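PDB 3G0O: 3-hydroxyisobutyrate dehydrogenase from Salmonella typhimurium, which oxidises the hydroxyl group of 3-hydroxyisobutyrate with NAD(P)+ as hydride acceptor, a step of valine catabolism. Local coordinates for the interface of chains A and B. Coordinates in Å, arbitrary orientation; residue numbers count along the deposited sequence, not the author numbering. Chains: chain A/B, 3-hydroxyisobutyrate dehydrogenase.

The interface of chains A and B. Residues chain A 184-185, 188-189, 192, 265; chain B 188-189, 191-192, 265.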
# COMPACT_ATOMS: atom_id res chain seq x y z
N LEU A 184 -6.84 4.11 -9.59
CA LEU A 184 -7.85 3.35 -8.87
C LEU A 184 -7.20 2.95 -7.55
O LEU A 184 -7.77 3.12 -6.47
CB LEU A 184 -8.26 2.10 -9.67
CG LEU A 184 -9.33 1.16 -9.08
CD1 LEU A 184 -9.82 0.21 -10.16
CD2 LEU A 184 -8.79 0.38 -7.89
N LEU A 185 -5.98 2.42 -7.63
CA LEU A 185 -5.25 2.00 -6.44
C LEU A 185 -4.90 3.19 -5.54
O LEU A 185 -5.10 3.14 -4.33
CB LEU A 185 -3.98 1.25 -6.84
CG LEU A 185 -4.20 -0.17 -7.39
CD1 LEU A 185 -2.92 -0.72 -7.97
CD2 LEU A 185 -4.72 -1.07 -6.27
N VAL A 188 -8.22 4.41 -3.87
CA VAL A 188 -8.74 3.47 -2.89
C VAL A 188 -7.82 3.42 -1.67
O VAL A 188 -8.29 3.34 -0.54
CB VAL A 188 -8.88 2.05 -3.49
CG1 VAL A 188 -9.17 1.04 -2.38
CG2 VAL A 188 -10.00 2.04 -4.52
N HIS A 189 -6.51 3.47 -1.90
CA HIS A 189 -5.58 3.41 -0.78
C HIS A 189 -5.70 4.63 0.13
O HIS A 189 -5.65 4.49 1.36
CB HIS A 189 -4.15 3.24 -1.29
CG HIS A 189 -3.88 1.89 -1.88
ND1 HIS A 189 -2.77 1.62 -2.64
CD2 HIS A 189 -4.60 0.74 -1.84
CE1 HIS A 189 -2.81 0.36 -3.06
NE2 HIS A 189 -3.92 -0.19 -2.58
N ALA A 192 -8.93 4.06 2.06
CA ALA A 192 -8.81 2.96 3.01
C ALA A 192 -7.97 3.40 4.21
O ALA A 192 -8.28 3.07 5.35
CB ALA A 192 -8.17 1.74 2.33
N LEU A 265 -14.84 -1.68 -4.80
CA LEU A 265 -14.04 -0.76 -4.00
C LEU A 265 -13.83 0.64 -4.61
O LEU A 265 -13.88 1.64 -3.89
CB LEU A 265 -12.69 -1.39 -3.68
CG LEU A 265 -12.74 -2.66 -2.83
CD1 LEU A 265 -11.37 -3.33 -2.82
CD2 LEU A 265 -13.19 -2.33 -1.41
N VAL B 188 -8.36 -4.90 2.84
CA VAL B 188 -8.81 -3.99 1.79
C VAL B 188 -7.75 -3.87 0.70
O VAL B 188 -8.08 -3.82 -0.48
CB VAL B 188 -9.11 -2.58 2.36
CG1 VAL B 188 -9.31 -1.58 1.23
CG2 VAL B 188 -10.35 -2.64 3.25
N HIS B 189 -6.48 -3.85 1.09
CA HIS B 189 -5.42 -3.74 0.09
C HIS B 189 -5.36 -4.96 -0.83
O HIS B 189 -5.17 -4.81 -2.03
CB HIS B 189 -4.08 -3.49 0.77
CG HIS B 189 -3.96 -2.12 1.39
ND1 HIS B 189 -2.97 -1.79 2.28
CD2 HIS B 189 -4.74 -1.02 1.25
CE1 HIS B 189 -3.15 -0.54 2.68
NE2 HIS B 189 -4.21 -0.05 2.07
N ALA B 191 -7.86 -6.92 -1.64
CA ALA B 191 -9.03 -6.82 -2.50
C ALA B 191 -8.90 -5.71 -3.54
O ALA B 191 -9.29 -5.89 -4.69
CB ALA B 191 -10.30 -6.61 -1.65
N ALA B 192 -8.35 -4.57 -3.14
CA ALA B 192 -8.17 -3.46 -4.07
C ALA B 192 -7.17 -3.85 -5.15
O ALA B 192 -7.36 -3.53 -6.32
CB ALA B 192 -7.70 -2.21 -3.32
N LEU B 265 -15.40 0.79 2.90
CA LEU B 265 -14.45 -0.08 2.22
C LEU B 265 -14.24 -1.46 2.85
O LEU B 265 -14.14 -2.46 2.14
CB LEU B 265 -13.10 0.63 2.07
CG LEU B 265 -13.13 1.90 1.21
CD1 LEU B 265 -11.81 2.64 1.37
CD2 LEU B 265 -13.38 1.54 -0.26
O HOH W 1 -3.67 2.55 2.36
O HOH W 2 -3.19 -2.75 -2.79
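A:Val188 and B:Ala192 meet at the apolar centre, CG1 of the valine pointing at the alanine CB from 3.7 Å, and A:Ala192 meets B:Val188 in the same way. The valine branch that makes this contact is anti to its backbone N (chi1 169°), which aims it across the interface. With only a methyl on the alanine, the two helices can approach closely here.

On one flank of this centre, A:Leu265 reaches over to the partner helix and sets its CD1 methyl against the backbone of B:Ala192, 3.4 Å from CA, a snug contact. The same methyl touches CB of B:Ala191 at 3.6 Å, so it presses on the joint between successive alanines. The other branch turns toward the symmetry axis, where CD2 of A:Leu265 lies 4.0 Å from CD2 of B:Leu265 and the two side chains cross obliquely.

On the opposite flank, A:His189 and B:His189 pack edge to face, their planes inclined by 65° and their CD2 atoms 3.6 Å apart. Neither imidazole bonds directly to the other chain; water completes the link. NE2 of A:His189 is 2.7 Å from water 2, along a bent path (130° at H), and this water lies 3.0 Å from the backbone O of B:His189. Water 1 joins B:His189 NE2 to A:His189 O in the same manner. Each ring is thus tied through solvent to the main chain of the opposite histidine, which should help fix its rotation. Near this rim, CD2 of A:Leu185 faces the carbonyl of B:Ala192.

The long helices 174-202 of the two chains run antiparallel here, with helices 264-281 alongside, each supplying Leu265. This two-fold patch probably forms part of a dimer interface, centred about 14 Å from the predicted active-site lysine, A:Lys179, on the same long helix. Both helices belong to the helical C-terminal part typical of this family, which follows the N-terminal Rossmann-type NAD(P)-binding part.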